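Local coordinates for structural protein VP1 (Trichodysplasia spinulosa-associated polyomavirus, PDB 4U60) that builds the pentameric units of the viral capsid and binds the sialylated oligosaccharide of the glycolipid GM1, at residues Thr50-Asn53 / Gln57-Pro60; Ile73-Leu78 / Thr88-Val93; Ala111-Tyr116 / Ile121-Glu126; His175-Leu180 / Asp194-Glu199; Gly251-Val254 / Met260-Arg263. All blocks are in the same frame, centred on the assembly; numbering follows the deposited sequence.

How the interactions relate
The five contacts illustrate how chemistry follows position in a jelly-roll coat protein. Interactions 3 and 5 are largely buried and adjoin each other: the backbone of 111-116 / 121-126 probably hydrogen-bonds to strand 251-254 through Glu126 with Phe252 and Lys113 with Val254, and apolar side chains dominate both. Interaction 2 joins other parts of the strand system to which 241-254 and 260-279 belong, on the opposite side of the chain's centre, about 38 Å from interaction 5 between centres, and rests on one tryptophan. Interactions 1, 2 and 4 are partly buried; 1 and 4 are the more polar. In interaction 1 a sugar does most of the joining, whereas interaction 4 depends on a salt bridge beside the separate three-stranded sheet.

Interaction 1. Residues Thr50-Asn53 / Gln57-Pro60; sequences TVAN and QDKP. With SIA (N-acetyl-alpha-neuraminic acid), chain G.
One water oxygen ties Asn53 to Gln57, accepting from Asn53 N at 2.8 Å and lying 2.8 Å from Gln57 O, to which it can donate. It also lies near the glycerol chain and acetyl oxygen of the bound N-acetyl-alpha-neuraminic acid, whose O10 it meets only weakly. Direct contact between the two loop segments is slight: the methyl of Ala52 rests against the backbone of Asp58, CB to CA 3.6 Å. The sugar does the rest of the joining. On the 50-53 side, N5 of its acetamido group donates to Thr50 OG1 at 2.8 Å in an almost straight bond (177°). The threonine hydroxyl is set between its own backbone N and carbonyl carbon (chi1 70°), and Glu64 fixes it further. Val51 bonds through its backbone, its N giving a hydrogen bond to the hydroxyl O9 while its O accepts from O7 at 2.8 Å. Across the cleft Lys59 likewise works through its main chain: its N donates to the acetyl oxygen O10 at 3.0 Å, and its O accepts from O4 at 2.6 Å, the shortest bond of the set. The acetyl methyl C11 enters between the segments, 3.5 Å from Ala52 N, with Asp58 OD1 farther off. That carboxylate is itself positioned by His109 of a neighbouring subunit and by Asn148, and Arg114 of the same neighbour adds a further bond to the sugar. Recognition through N-acetyl, glycerol chain and O4 hydroxyl, mainly by backbone groups, marks this as the sialic acid pocket of the capsid surface loops.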
# COMPACT_ATOMS: atom_id res chain seq x y z
N THR C 50 23.08 14.43 -17.25
CA THR C 50 23.39 15.86 -17.32
C THR C 50 22.07 16.60 -17.37
O THR C 50 21.01 15.99 -17.60
CB THR C 50 24.29 16.24 -18.53
OG1 THR C 50 23.53 16.10 -19.75
CG2 THR C 50 25.53 15.36 -18.59
N VAL C 51 22.12 17.90 -17.14
CA VAL C 51 20.90 18.71 -17.00
C VAL C 51 20.98 19.94 -17.88
O VAL C 51 21.98 20.70 -17.87
CB VAL C 51 20.70 19.07 -15.51
CG1 VAL C 51 19.54 20.04 -15.33
CG2 VAL C 51 20.50 17.80 -14.70
N ALA C 52 19.92 20.12 -18.66
CA ALA C 52 19.86 21.26 -19.58
C ALA C 52 19.93 22.59 -18.87
O ALA C 52 19.32 22.76 -17.81
CB ALA C 52 18.57 21.21 -20.38
N ASN C 53 20.66 23.53 -19.46
CA ASN C 53 20.71 24.91 -18.97
C ASN C 53 19.39 25.64 -19.20
O ASN C 53 19.04 26.55 -18.46
CB ASN C 53 21.84 25.69 -19.66
CG ASN C 53 23.22 25.31 -19.12
OD1 ASN C 53 23.37 24.88 -17.98
ND2 ASN C 53 24.24 25.52 -19.95
N GLN C 57 17.95 24.31 -24.97
CA GLN C 57 19.30 23.75 -25.04
C GLN C 57 19.30 22.43 -24.28
O GLN C 57 20.18 22.15 -23.45
CB GLN C 57 20.31 24.74 -24.44
CG GLN C 57 20.36 26.08 -25.16
CD GLN C 57 20.90 25.98 -26.59
OE1 GLN C 57 21.66 25.06 -26.92
NE2 GLN C 57 20.54 26.94 -27.43
N ASP C 58 18.28 21.62 -24.53
CA ASP C 58 18.10 20.34 -23.84
C ASP C 58 18.55 19.25 -24.80
O ASP C 58 17.79 18.80 -25.65
CB ASP C 58 16.64 20.21 -23.42
CG ASP C 58 16.37 19.03 -22.53
OD1 ASP C 58 17.24 18.16 -22.33
OD2 ASP C 58 15.22 18.97 -22.03
N LYS C 59 19.81 18.87 -24.66
CA LYS C 59 20.47 17.95 -25.57
C LYS C 59 21.16 16.87 -24.74
O LYS C 59 22.30 17.03 -24.31
CB LYS C 59 21.48 18.70 -26.42
CG LYS C 59 22.10 17.86 -27.52
CD LYS C 59 23.00 18.71 -28.37
CE LYS C 59 23.70 17.84 -29.41
NZ LYS C 59 24.51 18.64 -30.36
N PRO C 60 20.45 15.77 -24.48
CA PRO C 60 21.09 14.73 -23.67
C PRO C 60 22.35 14.20 -24.30
O PRO C 60 22.46 14.10 -25.52
CB PRO C 60 20.01 13.63 -23.58
CG PRO C 60 18.99 13.98 -24.61
CD PRO C 60 19.05 15.44 -24.81
C1 SIA G . 27.92 18.19 -21.59
C2 SIA G . 27.26 19.48 -22.06
C3 SIA G . 26.40 19.22 -23.30
C4 SIA G . 25.05 18.54 -23.00
C5 SIA G . 24.34 19.18 -21.82
C6 SIA G . 25.30 19.30 -20.64
C7 SIA G . 24.72 19.96 -19.39
C8 SIA G . 25.78 20.18 -18.30
C9 SIA G . 25.20 20.32 -16.88
C10 SIA G . 21.92 18.70 -21.71
C11 SIA G . 20.82 17.80 -21.18
N5 SIA G . 23.17 18.39 -21.38
O1A SIA G . 28.31 17.35 -22.45
O1B SIA G . 28.09 17.96 -20.37
O4 SIA G . 24.27 18.67 -24.22
O6 SIA G . 26.46 20.08 -21.04
O7 SIA G . 24.08 21.19 -19.72
O8 SIA G . 26.68 19.09 -18.29
O9 SIA G . 24.81 19.03 -16.35
O10 SIA G . 21.65 19.64 -22.45
O HOH W 1 22.20 22.93 -21.75

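Interaction 2. Residues Ile73-Leu78 / Thr88-Val93; sequences INLPML and TMWEAV
This is an apolar contact organised round one indole, in which segment 88-93 of strand 86-99 presents Trp90 to the turn that follows strand 69-74, at one end of the jelly roll. Leu78 covers one ring face. Its CD1 stands 3.7 Å from the centroid of the five-membered ring, 21° off the normal, as a CH-pi contact, while CD2 lies over the same indole closer to its rim. CD1 also reaches back to the carbonyl of Thr88, 3.4 Å from its O. Leu75 comes in at a slant, neither over the face nor at the edge, with its CB 3.5 Å from Trp90 CD1. Pro76 supplies the polar fix: its carbonyl O accepts from Trp90 NE1 at 2.9 Å, with an N-H...O angle of 164°. The oxygen lies in the ring plane, and the N-H meets one of its lone pairs. This bond, with Leu78 above, sets the tilt of the indole and satisfies its buried N-H. Lys275 of strand 260-279 and Thr23 of strand 12-29 also pack on Trp90. The tryptophan thus links the turn after strand 69-74 of one sheet to strand 86-99 of the other, across the end of the jelly-roll sandwich.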
# COMPACT_ATOMS: atom_id res chain seq x y z
N ILE C 73 11.07 -13.14 -31.69
CA ILE C 73 11.48 -14.54 -31.64
C ILE C 73 10.79 -15.30 -32.77
O ILE C 73 9.58 -15.22 -32.94
CB ILE C 73 11.10 -15.20 -30.29
CG1 ILE C 73 11.67 -14.42 -29.10
CG2 ILE C 73 11.54 -16.66 -30.27
CD1 ILE C 73 13.15 -14.22 -29.07
N ASN C 74 11.59 -16.06 -33.52
CA ASN C 74 11.08 -16.90 -34.59
C ASN C 74 10.43 -18.13 -34.03
O ASN C 74 11.07 -18.88 -33.29
CB ASN C 74 12.23 -17.36 -35.48
CG ASN C 74 12.81 -16.23 -36.27
OD1 ASN C 74 12.09 -15.58 -37.04
ND2 ASN C 74 14.10 -15.97 -36.09
N LEU C 75 9.18 -18.35 -34.39
CA LEU C 75 8.44 -19.51 -33.95
C LEU C 75 8.49 -20.59 -35.02
O LEU C 75 8.78 -20.31 -36.19
CB LEU C 75 7.00 -19.13 -33.66
CG LEU C 75 6.83 -18.04 -32.60
CD1 LEU C 75 5.36 -17.64 -32.51
CD2 LEU C 75 7.38 -18.46 -31.26
N PRO C 76 8.18 -21.83 -34.63
CA PRO C 76 8.18 -22.90 -35.61
C PRO C 76 7.23 -22.62 -36.76
O PRO C 76 6.08 -22.22 -36.53
CB PRO C 76 7.70 -24.10 -34.80
CG PRO C 76 8.14 -23.80 -33.41
CD PRO C 76 7.92 -22.33 -33.27
N MET C 77 7.72 -22.79 -37.98
CA MET C 77 6.94 -22.49 -39.15
C MET C 77 5.75 -23.45 -39.27
O MET C 77 5.94 -24.66 -39.23
CB MET C 77 7.81 -22.58 -40.40
CG MET C 77 7.24 -21.85 -41.59
SD MET C 77 7.42 -22.87 -43.02
CE MET C 77 6.15 -24.11 -42.74
N LEU C 78 4.56 -22.89 -39.44
CA LEU C 78 3.30 -23.65 -39.42
C LEU C 78 2.69 -23.98 -40.78
O LEU C 78 2.05 -25.03 -40.94
CB LEU C 78 2.26 -22.85 -38.62
CG LEU C 78 2.52 -22.70 -37.13
CD1 LEU C 78 1.56 -21.70 -36.50
CD2 LEU C 78 2.43 -24.06 -36.45
N THR C 88 -2.81 -21.79 -39.83
CA THR C 88 -2.56 -21.94 -38.41
C THR C 88 -1.65 -20.82 -37.96
O THR C 88 -0.73 -20.44 -38.69
CB THR C 88 -1.90 -23.30 -38.10
OG1 THR C 88 -2.60 -24.35 -38.78
CG2 THR C 88 -1.89 -23.55 -36.58
N MET C 89 -1.93 -20.27 -36.78
CA MET C 89 -1.09 -19.27 -36.16
C MET C 89 -0.80 -19.69 -34.71
O MET C 89 -1.62 -20.37 -34.10
CB MET C 89 -1.78 -17.91 -36.14
CG MET C 89 -2.11 -17.38 -37.52
SD MET C 89 -2.78 -15.70 -37.45
CE MET C 89 -1.29 -14.77 -37.16
N TRP C 90 0.35 -19.28 -34.21
CA TRP C 90 0.67 -19.44 -32.78
C TRP C 90 -0.06 -18.35 -32.02
O TRP C 90 -0.01 -17.18 -32.39
CB TRP C 90 2.17 -19.33 -32.52
CG TRP C 90 2.94 -20.51 -33.01
CD1 TRP C 90 3.78 -20.56 -34.08
CD2 TRP C 90 2.90 -21.83 -32.47
NE1 TRP C 90 4.29 -21.84 -34.23
CE2 TRP C 90 3.76 -22.63 -33.25
CE3 TRP C 90 2.24 -22.42 -31.38
CZ2 TRP C 90 3.98 -23.99 -32.97
CZ3 TRP C 90 2.45 -23.75 -31.11
CH2 TRP C 90 3.31 -24.53 -31.91
N GLU C 91 -0.74 -18.76 -30.96
CA GLU C 91 -1.48 -17.84 -30.09
C GLU C 91 -0.79 -17.85 -28.73
O GLU C 91 -0.63 -18.90 -28.14
CB GLU C 91 -2.90 -18.35 -29.95
CG GLU C 91 -3.81 -17.54 -29.05
CD GLU C 91 -5.15 -18.20 -28.86
OE1 GLU C 91 -5.37 -19.31 -29.39
OE2 GLU C 91 -6.01 -17.60 -28.17
N ALA C 92 -0.37 -16.68 -28.26
CA ALA C 92 0.28 -16.56 -26.95
C ALA C 92 -0.80 -16.60 -25.87
O ALA C 92 -1.68 -15.77 -25.84
CB ALA C 92 1.06 -15.27 -26.87
N VAL C 93 -0.72 -17.60 -24.99
CA VAL C 93 -1.76 -17.88 -24.01
C VAL C 93 -1.44 -17.23 -22.65
O VAL C 93 -2.32 -16.70 -22.00
CB VAL C 93 -1.88 -19.40 -23.77
CG1 VAL C 93 -2.91 -19.71 -22.69
CG2 VAL C 93 -2.22 -20.13 -25.07

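Interaction 3. Residues Ala111-Tyr116 / Ile121-Glu126; sequences ATKRMY and IGFPVE
Two backbone hydrogen bonds join Lys113 and Met115 to the returning chain. Phe123 N donates to Lys113 O at 2.8 Å, and Met115 N donates to Ile121 O at 2.9 Å. They flank Arg114 and Gly122, whose CA atoms come within 4.1 Å. Because Gly122 carries no side chain, its CA can sit 3.2 Å from Thr112 OG1, and it makes a bent CA-H...O contact with Lys113 O. The result is a single beta bridge, without a regular strand, that pinches off a short turn within the long loop between strands 86-99 and 129-136 of the jelly roll. Arg114, in this closure, belongs to a glycan pocket: its side chain touches the galactose, and its NH1 is held by Gly120 O.

Apolar and CH-pi contacts form the second group. The aliphatic part of Lys113 runs beside the Phe123 ring, CG over one face, 4.0 Å from the ring centroid, as a CH-pi contact, with CG anti to the backbone N (chi1 -174°); the ammonium end leads away. Farther along, Met115 lies alongside Ile121, with SD 3.6 Å from Ile121 CG1, and its CG reaches Phe123 CE1 at 3.9 Å. Tyr116 of a neighbouring subunit packs on Lys113 and Phe123, so the loop also lines an interface of the pentamer.

Polar side-chain contacts are fewer. Thr112 OG1 pairs with a water at 2.8 Å, and that water reaches Phe123 O only weakly.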
# COMPACT_ATOMS: atom_id res chain seq x y z
N ALA C 111 31.40 2.41 -4.70
CA ALA C 111 31.94 3.77 -4.64
C ALA C 111 30.86 4.79 -4.93
O ALA C 111 30.62 5.18 -6.08
CB ALA C 111 33.09 3.93 -5.61
N THR C 112 30.21 5.22 -3.86
CA THR C 112 29.03 6.05 -3.92
C THR C 112 29.11 7.12 -2.84
O THR C 112 29.96 7.06 -1.94
CB THR C 112 27.77 5.21 -3.64
OG1 THR C 112 27.93 4.52 -2.40
CG2 THR C 112 27.52 4.21 -4.75
N LYS C 113 28.23 8.10 -2.93
CA LYS C 113 27.99 8.99 -1.80
C LYS C 113 27.54 8.12 -0.62
O LYS C 113 27.00 7.03 -0.81
CB LYS C 113 26.90 9.99 -2.18
CG LYS C 113 26.63 11.07 -1.15
CD LYS C 113 25.78 12.19 -1.74
CE LYS C 113 26.61 13.17 -2.51
NZ LYS C 113 27.50 13.92 -1.58
N ARG C 114 27.80 8.59 0.59
CA ARG C 114 27.48 7.78 1.76
C ARG C 114 26.76 8.59 2.85
O ARG C 114 26.78 9.81 2.86
CB ARG C 114 28.74 7.07 2.28
CG ARG C 114 29.82 7.93 2.83
CD ARG C 114 31.12 7.13 3.09
NE ARG C 114 30.93 6.03 4.06
CZ ARG C 114 31.89 5.23 4.51
NH1 ARG C 114 31.59 4.27 5.37
NH2 ARG C 114 33.16 5.39 4.11
N MET C 115 26.09 7.84 3.72
CA MET C 115 25.32 8.42 4.82
C MET C 115 26.19 8.90 5.99
O MET C 115 27.33 8.48 6.15
CB MET C 115 24.32 7.38 5.35
CG MET C 115 23.28 6.94 4.35
SD MET C 115 21.93 6.00 5.11
CE MET C 115 20.99 7.28 5.95
N TYR C 116 25.61 9.77 6.82
CA TYR C 116 26.15 10.15 8.14
C TYR C 116 27.61 10.57 8.16
O TYR C 116 28.45 9.93 8.76
CB TYR C 116 25.90 9.05 9.19
CG TYR C 116 24.43 8.68 9.31
CD1 TYR C 116 23.48 9.64 9.63
CD2 TYR C 116 24.00 7.39 9.08
CE1 TYR C 116 22.14 9.32 9.71
CE2 TYR C 116 22.66 7.05 9.17
CZ TYR C 116 21.73 8.02 9.47
OH TYR C 116 20.37 7.70 9.54
N ILE C 121 26.54 3.79 5.50
CA ILE C 121 26.46 3.01 4.26
C ILE C 121 26.61 3.87 3.00
O ILE C 121 26.27 5.07 2.99
CB ILE C 121 25.14 2.24 4.13
CG1 ILE C 121 23.95 3.20 4.04
CG2 ILE C 121 24.99 1.23 5.26
CD1 ILE C 121 22.66 2.51 3.66
N GLY C 122 27.14 3.27 1.94
CA GLY C 122 27.02 3.89 0.61
C GLY C 122 25.53 3.90 0.25
O GLY C 122 24.78 2.99 0.63
N PHE C 123 25.11 4.94 -0.45
CA PHE C 123 23.71 5.01 -0.88
C PHE C 123 23.42 3.81 -1.76
O PHE C 123 24.15 3.56 -2.72
CB PHE C 123 23.48 6.26 -1.71
CG PHE C 123 23.48 7.56 -0.95
CD1 PHE C 123 23.79 7.67 0.40
CD2 PHE C 123 23.19 8.71 -1.66
CE1 PHE C 123 23.80 8.92 1.02
CE2 PHE C 123 23.20 9.94 -1.05
CZ PHE C 123 23.50 10.05 0.29
N PRO C 124 22.34 3.08 -1.48
CA PRO C 124 21.95 2.04 -2.41
C PRO C 124 21.35 2.66 -3.68
O PRO C 124 21.05 3.88 -3.73
CB PRO C 124 20.92 1.25 -1.63
CG PRO C 124 20.27 2.28 -0.79
CD PRO C 124 21.38 3.23 -0.39
N VAL C 125 21.23 1.83 -4.71
CA VAL C 125 20.56 2.29 -5.92
C VAL C 125 19.12 2.58 -5.54
O VAL C 125 18.44 1.73 -4.95
CB VAL C 125 20.61 1.22 -7.02
CG1 VAL C 125 19.64 1.54 -8.15
CG2 VAL C 125 22.02 1.07 -7.56
N GLU C 126 18.65 3.78 -5.83
CA GLU C 126 17.38 4.25 -5.29
C GLU C 126 16.81 5.37 -6.17
O GLU C 126 17.54 5.97 -6.97
CB GLU C 126 17.54 4.69 -3.83
CG GLU C 126 18.47 5.89 -3.67
CD GLU C 126 18.77 6.26 -2.24
OE1 GLU C 126 18.35 5.55 -1.31
OE2 GLU C 126 19.40 7.32 -2.04
O HOH W 2 27.12 1.83 -2.25

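Interaction 4. Residues His175-Leu180 / Asp194-Glu199; sequences HYKQKL and DPSKNE
Strand 177-179 passes the type I beta turn Asp194-Lys197 at a distance, with the CA atoms of Lys177 and Asp194 7.8 Å apart, and side chains rather than backbone span the gap. The turn doubles as an Asx turn: Asp194 OD1 accepts from Ser196 N at 2.9 Å, two residues on, and from the Ser196 hydroxyl at 2.7 Å. Both donors lie on the same face of the carboxylate, the amide well above its plane and the hydroxyl much closer to it. Fixed in this way, the carboxylate offers its other oxygen to the strand. Lys177 stretches out fully beyond CG and brings its ammonium group to Asp194 OD2 at 2.8 Å, a salt bridge on the syn side of the carboxylate and 25° out of its plane. Ser196 OG accepts weakly from Lys177 NZ while donating to Asp194 OD1. The Asp194 carbonyl is also shared, its O receiving Lys197 N at the turn and Asn198 ND2 from the opposite face. The contact ties the start of the loop that leaves strand 191-193 to strand 177-179, the opposite outer strand of the three-stranded sheet, across strand 141-144; Ser196 and Pro195 also pack on a neighbouring subunit. Lys197 arrives obliquely: Lys177 NZ and Lys197 NZ are 4.4 Å apart, a closeness the carboxylate probably eases, and one water accepts from both, 2.9 Å from Lys177 NZ and 3.2 Å from Lys197 NZ.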
# COMPACT_ATOMS: atom_id res chain seq x y z
N HIS C 175 -0.22 12.18 -35.14
CA HIS C 175 0.66 12.16 -36.31
C HIS C 175 2.08 11.74 -35.99
O HIS C 175 2.90 11.62 -36.89
CB HIS C 175 0.67 13.54 -36.96
CG HIS C 175 -0.64 13.92 -37.54
ND1 HIS C 175 -1.57 14.69 -36.88
CD2 HIS C 175 -1.20 13.58 -38.73
CE1 HIS C 175 -2.64 14.83 -37.65
NE2 HIS C 175 -2.43 14.17 -38.78
N TYR C 176 2.39 11.55 -34.70
CA TYR C 176 3.73 11.16 -34.26
C TYR C 176 3.68 9.76 -33.62
O TYR C 176 3.48 9.60 -32.41
CB TYR C 176 4.28 12.17 -33.25
CG TYR C 176 4.72 13.51 -33.79
CD1 TYR C 176 3.80 14.47 -34.18
CD2 TYR C 176 6.08 13.84 -33.88
CE1 TYR C 176 4.20 15.69 -34.68
CE2 TYR C 176 6.49 15.07 -34.35
CZ TYR C 176 5.56 16.00 -34.75
OH TYR C 176 5.98 17.22 -35.24
N LYS C 177 3.80 8.74 -34.46
CA LYS C 177 3.73 7.35 -34.02
C LYS C 177 4.92 6.56 -34.57
O LYS C 177 5.70 7.08 -35.39
CB LYS C 177 2.39 6.74 -34.46
CG LYS C 177 1.19 7.35 -33.75
CD LYS C 177 -0.12 6.71 -34.11
CE LYS C 177 -1.26 7.26 -33.26
NZ LYS C 177 -2.44 6.37 -33.35
N GLN C 178 5.08 5.32 -34.11
CA GLN C 178 6.19 4.46 -34.53
C GLN C 178 5.84 3.05 -34.11
O GLN C 178 4.80 2.82 -33.50
CB GLN C 178 7.53 4.89 -33.91
CG GLN C 178 8.50 5.57 -34.87
CD GLN C 178 9.16 4.57 -35.81
OE1 GLN C 178 8.77 3.40 -35.89
NE2 GLN C 178 10.19 5.03 -36.53
N LYS C 179 6.72 2.12 -34.45
CA LYS C 179 6.64 0.74 -33.98
C LYS C 179 7.99 0.37 -33.40
O LYS C 179 9.02 0.76 -33.92
CB LYS C 179 6.32 -0.21 -35.13
CG LYS C 179 4.94 0.01 -35.71
CD LYS C 179 4.55 -1.03 -36.72
CE LYS C 179 3.14 -0.79 -37.21
NZ LYS C 179 2.79 -1.77 -38.26
N LEU C 180 7.96 -0.39 -32.31
CA LEU C 180 9.17 -0.80 -31.62
C LEU C 180 9.83 -1.96 -32.36
O LEU C 180 9.54 -3.13 -32.11
CB LEU C 180 8.84 -1.18 -30.18
CG LEU C 180 9.99 -1.62 -29.26
CD1 LEU C 180 11.18 -0.69 -29.35
CD2 LEU C 180 9.51 -1.77 -27.82
N ASP C 194 0.92 2.95 -27.78
CA ASP C 194 -0.21 3.64 -28.40
C ASP C 194 -1.49 2.91 -28.01
O ASP C 194 -1.77 1.81 -28.51
CB ASP C 194 -0.03 3.62 -29.92
CG ASP C 194 -1.16 4.28 -30.67
OD1 ASP C 194 -2.16 4.71 -30.06
OD2 ASP C 194 -1.08 4.32 -31.92
N PRO C 195 -2.30 3.52 -27.13
CA PRO C 195 -3.48 2.82 -26.65
C PRO C 195 -4.59 2.70 -27.67
O PRO C 195 -5.54 1.95 -27.45
CB PRO C 195 -3.94 3.71 -25.48
CG PRO C 195 -3.58 5.10 -25.95
CD PRO C 195 -2.21 4.89 -26.57
N SER C 196 -4.49 3.44 -28.79
CA SER C 196 -5.51 3.35 -29.83
C SER C 196 -5.24 2.19 -30.77
O SER C 196 -6.07 1.91 -31.64
CB SER C 196 -5.57 4.65 -30.66
OG SER C 196 -4.44 4.77 -31.52
N LYS C 197 -4.09 1.55 -30.65
CA LYS C 197 -3.76 0.38 -31.46
C LYS C 197 -3.45 -0.77 -30.50
O LYS C 197 -4.15 -0.91 -29.50
CB LYS C 197 -2.62 0.70 -32.43
CG LYS C 197 -2.96 1.81 -33.41
CD LYS C 197 -1.83 2.01 -34.40
CE LYS C 197 -2.01 3.23 -35.26
NZ LYS C 197 -3.17 3.10 -36.17
N ASN C 198 -2.44 -1.57 -30.80
CA ASN C 198 -2.02 -2.68 -29.94
C ASN C 198 -3.12 -3.68 -29.61
O ASN C 198 -3.16 -4.27 -28.52
CB ASN C 198 -1.34 -2.13 -28.66
CG ASN C 198 0.03 -1.58 -28.95
OD1 ASN C 198 0.87 -2.28 -29.51
ND2 ASN C 198 0.26 -0.32 -28.64
N GLU C 199 -3.98 -3.93 -30.58
CA GLU C 199 -5.04 -4.91 -30.44
C GLU C 199 -4.48 -6.34 -30.30
O GLU C 199 -5.13 -7.20 -29.73
CB GLU C 199 -5.99 -4.81 -31.63
CG GLU C 199 -6.66 -3.43 -31.76
CD GLU C 199 -5.92 -2.37 -32.60
OE1 GLU C 199 -4.71 -2.52 -32.94
OE2 GLU C 199 -6.59 -1.33 -32.91
O HOH W 3 -3.04 6.25 -36.14

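Interaction 5. Residues Gly251-Val254 / Met260-Arg263; sequences GFLV and MQYR
Backbone hydrogen bonds come first, with Leu253 and Gln261 forming the antiparallel hydrogen-bonded pair at the centre. Leu253 N donates to Gln261 O at 2.9 Å, and Gln261 N returns a bond to Leu253 O at 3.1 Å. Arg263 N adds a bond to Gly251 O, and the CA-H groups of Phe252 and Met260 lean on Gln261 O and Leu253 O respectively.

Apolar contacts gather on the face bearing Phe252, Val254, Met260 and Tyr262. The two aromatic side chains run side by side, and their rings meet obliquely, centroids 4.5 Å apart and planes at 46°, with Phe252 CE1 above the centre of the tyrosine ring. Phe252 CZ also lies 3.5 Å from Tyr262 CE1. Met260 bends at its last torsion (chi3 69°) so that its CE meets Phe252 CB at 3.5 Å, while its CG touches Val254 CG2. Ile121 and Tyr116 of a neighbouring subunit pack on this face.

Polar contacts mark the other face. A water lies within hydrogen-bonding distance of Gln261 OE1 (2.6 Å) and Leu253 O, and Gln261 NE2 bonds to Ser46 O. Arg263 leads away to Gln170 of another neighbouring subunit and makes a cation-pi contact with Tyr45. Side chains alternate between two faces as in any antiparallel hairpin, here the one formed by strands 241-254 and 260-279 of the VP1 jelly roll, with Phe252 and Tyr262 on a face covered by a neighbouring subunit.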
# COMPACT_ATOMS: atom_id res chain seq x y z
N GLY C 251 16.35 2.50 -10.30
CA GLY C 251 16.80 3.68 -9.58
C GLY C 251 18.07 4.26 -10.18
O GLY C 251 18.43 3.97 -11.34
N PHE C 252 18.74 5.07 -9.37
CA PHE C 252 20.01 5.71 -9.73
C PHE C 252 21.11 5.29 -8.78
O PHE C 252 20.92 5.18 -7.56
CB PHE C 252 19.87 7.24 -9.68
CG PHE C 252 18.93 7.78 -10.71
CD1 PHE C 252 19.34 7.98 -12.01
CD2 PHE C 252 17.61 8.06 -10.39
CE1 PHE C 252 18.48 8.46 -12.97
CE2 PHE C 252 16.73 8.52 -11.36
CZ PHE C 252 17.17 8.73 -12.65
N LEU C 253 22.31 5.12 -9.34
CA LEU C 253 23.53 5.00 -8.58
C LEU C 253 24.09 6.40 -8.38
O LEU C 253 24.22 7.15 -9.34
CB LEU C 253 24.53 4.16 -9.35
CG LEU C 253 25.85 3.88 -8.63
CD1 LEU C 253 25.67 2.80 -7.58
CD2 LEU C 253 26.92 3.47 -9.63
N VAL C 254 24.36 6.75 -7.14
CA VAL C 254 24.85 8.09 -6.80
C VAL C 254 26.34 8.03 -6.51
O VAL C 254 26.78 7.55 -5.47
CB VAL C 254 24.10 8.67 -5.56
CG1 VAL C 254 24.57 10.08 -5.27
CG2 VAL C 254 22.58 8.58 -5.77
N MET C 260 25.04 10.98 -11.12
CA MET C 260 24.07 9.89 -11.05
C MET C 260 23.91 9.19 -12.39
O MET C 260 23.98 9.81 -13.46
CB MET C 260 22.72 10.40 -10.53
CG MET C 260 22.80 10.83 -9.07
SD MET C 260 21.40 11.76 -8.41
CE MET C 260 20.14 10.49 -8.41
N GLN C 261 23.64 7.89 -12.32
CA GLN C 261 23.42 7.03 -13.48
C GLN C 261 22.19 6.16 -13.26
O GLN C 261 22.03 5.59 -12.18
CB GLN C 261 24.61 6.09 -13.66
CG GLN C 261 25.92 6.75 -14.01
CD GLN C 261 27.05 5.78 -13.84
OE1 GLN C 261 27.61 5.63 -12.74
NE2 GLN C 261 27.39 5.07 -14.92
N TYR C 262 21.34 6.02 -14.27
CA TYR C 262 20.28 5.04 -14.23
C TYR C 262 20.85 3.64 -14.07
O TYR C 262 21.89 3.34 -14.62
CB TYR C 262 19.49 5.01 -15.53
CG TYR C 262 18.53 6.12 -15.78
CD1 TYR C 262 17.25 6.06 -15.30
CD2 TYR C 262 18.91 7.24 -16.51
CE1 TYR C 262 16.33 7.07 -15.56
CE2 TYR C 262 18.02 8.26 -16.76
CZ TYR C 262 16.72 8.17 -16.30
OH TYR C 262 15.78 9.14 -16.55
N ARG C 263 20.15 2.81 -13.31
CA ARG C 263 20.43 1.38 -13.21
C ARG C 263 19.21 0.57 -13.63
O ARG C 263 18.10 0.85 -13.16
CB ARG C 263 20.80 1.02 -11.78
CG ARG C 263 20.99 -0.46 -11.49
CD ARG C 263 21.98 -1.12 -12.45
NE ARG C 263 22.48 -2.39 -11.95
CZ ARG C 263 23.10 -3.30 -12.70
NH1 ARG C 263 23.24 -3.10 -14.00
NH2 ARG C 263 23.51 -4.44 -12.16
O HOH W 4 27.08 6.94 -10.54